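Local atomic coordinates of naphthalene dioxygenase large subunit (Rhodococcus sp., PDB entry 2B1X), a protein that forms the large subunit of a Rieske-type dioxygenase, carrying a two-iron, two-sulfur cluster and a separate iron(III) ion. Residues W113-V124 with Y131-L142. Residues are numbered along the deposited sequence; the frame is centred on the assembly and turned at random.
Sequences WTYSNTGSLVGV and YGNQLKKSDWNL. With FES (Fe2/s2 (inorganic) cluster), chain H.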
loop_
_atom_site.group_PDB
_atom_site.type_symbol
_atom_site.label_atom_id
_atom_site.label_comp_id
_atom_site.label_asym_id
_atom_site.label_seq_id
_atom_site.Cartn_x
_atom_site.Cartn_y
_atom_site.Cartn_z
ATOM N N TRP A 113 28.557 -17.774 -7.774
ATOM C CA TRP A 113 29.001 -18.738 -6.778
ATOM C C TRP A 113 27.992 -19.877 -6.835
ATOM O O TRP A 113 26.791 -19.638 -6.955
ATOM C CB TRP A 113 28.988 -18.112 -5.387
ATOM C CG TRP A 113 30.186 -17.163 -5.106
ATOM C CD1 TRP A 113 30.940 -16.501 -6.018
ATOM C CD2 TRP A 113 30.718 -16.817 -3.822
ATOM N NE1 TRP A 113 31.905 -15.753 -5.386
ATOM C CE2 TRP A 113 31.803 -15.953 -4.036
ATOM C CE3 TRP A 113 30.410 -17.194 -2.502
ATOM C CZ2 TRP A 113 32.549 -15.417 -2.990
ATOM C CZ3 TRP A 113 31.153 -16.661 -1.464
ATOM C CH2 TRP A 113 32.212 -15.792 -1.711
ATOM N N THR A 114 28.497 -21.102 -6.782
ATOM C CA THR A 114 27.672 -22.283 -7.022
ATOM C C THR A 114 27.749 -23.195 -5.819
ATOM O O THR A 114 28.855 -23.556 -5.379
ATOM C CB THR A 114 28.216 -23.006 -8.279
ATOM O OG1 THR A 114 28.148 -22.092 -9.391
ATOM C CG2 THR A 114 27.310 -24.181 -8.695
ATOM N N TYR A 115 26.575 -23.599 -5.334
ATOM C CA TYR A 115 26.449 -24.423 -4.147
ATOM C C TYR A 115 25.821 -25.769 -4.484
ATOM O O TYR A 115 24.839 -25.834 -5.229
ATOM C CB TYR A 115 25.618 -23.712 -3.066
ATOM C CG TYR A 115 26.113 -22.296 -2.674
ATOM C CD1 TYR A 115 25.734 -21.178 -3.410
ATOM C CD2 TYR A 115 26.907 -22.095 -1.539
ATOM C CE1 TYR A 115 26.168 -19.890 -3.033
ATOM C CE2 TYR A 115 27.312 -20.844 -1.142
ATOM C CZ TYR A 115 26.953 -19.738 -1.895
ATOM O OH TYR A 115 27.366 -18.486 -1.509
ATOM N N SER A 116 26.396 -26.850 -3.957
ATOM C CA SER A 116 25.663 -28.130 -3.904
ATOM C C SER A 116 24.385 -27.980 -3.104
ATOM O O SER A 116 24.310 -27.133 -2.210
ATOM C CB SER A 116 26.548 -29.196 -3.262
ATOM O OG SER A 116 25.910 -30.446 -3.257
ATOM N N ASN A 117 23.381 -28.829 -3.376
ATOM C CA ASN A 117 22.186 -28.857 -2.521
ATOM C C ASN A 117 22.501 -29.393 -1.115
ATOM O O ASN A 117 21.696 -29.318 -0.192
ATOM C CB ASN A 117 21.014 -29.612 -3.181
ATOM C CG ASN A 117 21.379 -30.995 -3.623
ATOM O OD1 ASN A 117 22.367 -31.588 -3.166
ATOM N ND2 ASN A 117 20.575 -31.536 -4.532
ATOM N N THR A 118 23.705 -29.910 -0.985
ATOM C CA THR A 118 24.343 -30.203 0.289
ATOM C C THR A 118 24.572 -28.902 1.125
ATOM O O THR A 118 24.676 -28.921 2.366
ATOM C CB THR A 118 25.710 -30.797 -0.127
ATOM O OG1 THR A 118 25.758 -32.207 0.109
ATOM C CG2 THR A 118 26.828 -30.183 0.623
ATOM N N GLY A 119 24.683 -27.775 0.428
ATOM C CA GLY A 119 25.048 -26.496 1.063
ATOM C C GLY A 119 26.490 -26.063 0.802
ATOM O O GLY A 119 26.848 -24.893 1.002
ATOM N N SER A 120 27.337 -26.999 0.372
ATOM C CA SER A 120 28.755 -26.696 0.144
ATOM C C SER A 120 28.951 -25.776 -1.054
ATOM O O SER A 120 28.377 -26.016 -2.130
ATOM C CB SER A 120 29.569 -27.977 -0.088
ATOM O OG SER A 120 29.573 -28.786 1.076
ATOM N N LEU A 121 29.745 -24.718 -0.840
ATOM C CA LEU A 121 30.233 -23.892 -1.905
ATOM C C LEU A 121 31.228 -24.724 -2.726
ATOM O O LEU A 121 32.281 -25.131 -2.216
ATOM C CB LEU A 121 30.936 -22.639 -1.342
ATOM C CG LEU A 121 31.490 -21.634 -2.379
ATOM C CD1 LEU A 121 30.378 -21.169 -3.383
ATOM C CD2 LEU A 121 32.107 -20.435 -1.666
ATOM N N VAL A 122 30.897 -25.005 -3.980
ATOM C CA VAL A 122 31.719 -25.951 -4.765
ATOM C C VAL A 122 32.322 -25.265 -5.969
ATOM O O VAL A 122 33.249 -25.797 -6.594
ATOM C CB VAL A 122 30.913 -27.212 -5.258
ATOM C CG1 VAL A 122 30.457 -28.091 -4.092
ATOM C CG2 VAL A 122 29.707 -26.792 -6.115
ATOM N N GLY A 123 31.796 -24.087 -6.311
ATOM C CA GLY A 123 32.317 -23.334 -7.445
ATOM C C GLY A 123 32.310 -21.822 -7.310
ATOM O O GLY A 123 31.292 -21.214 -6.980
ATOM N N VAL A 124 33.471 -21.217 -7.533
ATOM C CA VAL A 124 33.623 -19.767 -7.533
ATOM C C VAL A 124 34.229 -19.314 -8.872
ATOM O O VAL A 124 35.373 -19.716 -9.223
ATOM C CB VAL A 124 34.469 -19.318 -6.300
ATOM C CG1 VAL A 124 34.894 -17.854 -6.374
ATOM C CG2 VAL A 124 33.685 -19.595 -4.964
ATOM N N TYR A 131 40.517 -14.298 -6.963
ATOM C CA TYR A 131 40.812 -14.657 -5.564
ATOM C C TYR A 131 42.218 -15.220 -5.318
ATOM O O TYR A 131 42.613 -15.448 -4.159
ATOM C CB TYR A 131 39.733 -15.607 -4.992
ATOM C CG TYR A 131 38.356 -14.969 -4.884
ATOM C CD1 TYR A 131 37.463 -15.007 -5.956
ATOM C CD2 TYR A 131 37.955 -14.328 -3.713
ATOM C CE1 TYR A 131 36.202 -14.408 -5.866
ATOM C CE2 TYR A 131 36.697 -13.722 -3.614
ATOM C CZ TYR A 131 35.839 -13.768 -4.695
ATOM O OH TYR A 131 34.612 -13.198 -4.604
ATOM N N GLY A 132 42.964 -15.468 -6.387
ATOM C CA GLY A 132 44.302 -16.022 -6.257
ATOM C C GLY A 132 44.313 -17.325 -5.465
ATOM O O GLY A 132 45.274 -17.613 -4.742
ATOM N N ASN A 133 43.234 -18.087 -5.592
ATOM C CA ASN A 133 43.045 -19.351 -4.859
ATOM C C ASN A 133 43.155 -19.229 -3.321
ATOM O O ASN A 133 43.458 -20.216 -2.612
ATOM C CB ASN A 133 43.989 -20.440 -5.417
ATOM C CG ASN A 133 43.623 -20.856 -6.848
ATOM O OD1 ASN A 133 44.505 -21.028 -7.692
ATOM N ND2 ASN A 133 42.318 -21.028 -7.117
ATOM N N GLN A 134 42.894 -18.028 -2.799
ATOM C CA GLN A 134 42.989 -17.779 -1.360
ATOM C C GLN A 134 41.639 -17.890 -0.637
ATOM O O GLN A 134 41.601 -17.850 0.588
ATOM C CB GLN A 134 43.588 -16.406 -1.050
ATOM C CG GLN A 134 44.962 -16.152 -1.616
ATOM C CD GLN A 134 45.983 -17.145 -1.094
ATOM O OE1 GLN A 134 46.279 -17.151 0.100
ATOM N NE2 GLN A 134 46.534 -17.981 -1.982
ATOM N N LEU A 135 40.558 -18.013 -1.384
ATOM C CA LEU A 135 39.238 -18.157 -0.777
ATOM C C LEU A 135 38.999 -19.591 -0.318
ATOM O O LEU A 135 39.021 -20.529 -1.117
ATOM C CB LEU A 135 38.145 -17.692 -1.725
ATOM C CG LEU A 135 36.727 -17.637 -1.177
ATOM C CD1 LEU A 135 36.481 -16.398 -0.329
ATOM C CD2 LEU A 135 35.754 -17.709 -2.334
ATOM N N LYS A 136 38.798 -19.752 0.981
ATOM C CA LYS A 136 38.496 -21.058 1.545
ATOM C C LYS A 136 37.011 -21.352 1.390
ATOM O O LYS A 136 36.170 -20.857 2.167
ATOM C CB LYS A 136 38.880 -21.111 3.012
ATOM C CG LYS A 136 38.862 -22.539 3.578
ATOM C CD LYS A 136 39.500 -22.562 4.922
ATOM C CE LYS A 136 39.023 -23.760 5.715
ATOM N NZ LYS A 136 39.717 -24.989 5.261
ATOM N N LYS A 137 36.687 -22.155 0.385
ATOM C CA LYS A 137 35.283 -22.421 0.059
ATOM C C LYS A 137 34.455 -22.943 1.223
ATOM O O LYS A 137 33.304 -22.506 1.413
ATOM C CB LYS A 137 35.171 -23.315 -1.172
ATOM C CG LYS A 137 35.668 -22.620 -2.432
ATOM C CD LYS A 137 34.954 -23.119 -3.684
ATOM C CE LYS A 137 35.539 -24.442 -4.132
ATOM N NZ LYS A 137 36.953 -24.251 -4.611
ATOM N N SER A 138 35.034 -23.848 2.018
ATOM C CA SER A 138 34.293 -24.459 3.136
ATOM C C SER A 138 33.954 -23.473 4.269
ATOM O O SER A 138 33.136 -23.777 5.129
ATOM C CB SER A 138 34.982 -25.733 3.692
ATOM O OG SER A 138 36.361 -25.531 3.948
ATOM N N ASP A 139 34.604 -22.315 4.287
ATOM C CA ASP A 139 34.195 -21.229 5.189
ATOM C C ASP A 139 32.976 -20.442 4.700
ATOM O O ASP A 139 32.392 -19.665 5.448
ATOM C CB ASP A 139 35.340 -20.264 5.446
ATOM C CG ASP A 139 36.358 -20.826 6.421
ATOM O OD1 ASP A 139 37.452 -20.226 6.583
ATOM O OD2 ASP A 139 36.146 -21.862 7.067
ATOM N N TRP A 140 32.592 -20.651 3.448
ATOM C CA TRP A 140 31.481 -19.903 2.865
ATOM C C TRP A 140 30.380 -20.768 2.263
ATOM O O TRP A 140 29.802 -20.402 1.222
ATOM C CB TRP A 140 32.020 -18.873 1.866
ATOM C CG TRP A 140 33.096 -18.057 2.547
ATOM C CD1 TRP A 140 34.430 -18.282 2.506
ATOM C CD2 TRP A 140 32.903 -16.950 3.445
ATOM N NE1 TRP A 140 35.089 -17.384 3.307
ATOM C CE2 TRP A 140 34.179 -16.568 3.913
ATOM C CE3 TRP A 140 31.776 -16.270 3.935
ATOM C CZ2 TRP A 140 34.370 -15.501 4.791
ATOM C CZ3 TRP A 140 31.967 -15.195 4.808
ATOM C CH2 TRP A 140 33.250 -14.824 5.222
ATOM N N ASN A 141 30.056 -21.868 2.953
ATOM C CA ASN A 141 28.896 -22.699 2.627
ATOM C C ASN A 141 27.627 -21.926 2.971
ATOM O O ASN A 141 27.678 -20.969 3.745
ATOM C CB ASN A 141 28.933 -24.029 3.407
ATOM C CG ASN A 141 30.149 -24.900 3.022
ATOM O OD1 ASN A 141 30.784 -24.669 1.981
ATOM N ND2 ASN A 141 30.462 -25.908 3.859
ATOM N N LEU A 142 26.497 -22.337 2.409
ATOM C CA LEU A 142 25.217 -21.736 2.790
ATOM C C LEU A 142 25.031 -21.948 4.285
ATOM O O LEU A 142 25.372 -23.031 4.828
ATOM C CB LEU A 142 24.061 -22.399 2.010
ATOM C CG LEU A 142 24.034 -22.149 0.493
ATOM C CD1 LEU A 142 22.873 -22.924 -0.169
ATOM C CD2 LEU A 142 23.960 -20.660 0.140
HETATM FE FE1 FES H . 27.896 -12.526 -5.404
HETATM FE FE2 FES H . 26.009 -14.465 -4.881
HETATM S S1 FES H . 27.799 -14.629 -6.185
HETATM S S2 FES H . 25.994 -12.311 -4.267
HETATM O O HOH W 1 32.757 -26.088 0.275
#
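In the Rieske [2Fe-2S] domain, the hairpin of strands 114-116 and 121-123 is backed by the loop 131-142. L142 lies over one face of the Y115 ring, its CD2 3.5 Å from the ring centroid and 9° off the normal, a CH-pi contact; L121 CD1, from the hairpin itself, lies off-centre toward the rim of the opposite face. The Y115 OH bonds to the backbone N of R89, which lies between C88 and H90 of the cluster pocket. Two hydrogen bonds join the segments: L142 N donates to G119 O (2.9 Å), in the carbonyl plane, and L121 N to N141 OD1 (3.0 Å), from above the amide carbonyl plane. With CG beside its backbone N (chi1 -64°), N141 presents OD1 to the hairpin; the same oxygen accepts from a water that also donates to L121 O. The K137 chain, bent at chi3 and chi4, runs past L121 O and V122 O, with CE 3.6 Å from V122 O. Farther along, V124 CG2 packs against L135 CD2 at 3.8 Å and sits over one face of W113, a residue of the cluster pocket that stacks on H90. Y215 of the second subunit packs on V124. The Y131 hydroxyl approaches the W113 indole edge in plane, with OH 3.4 Å from CZ2.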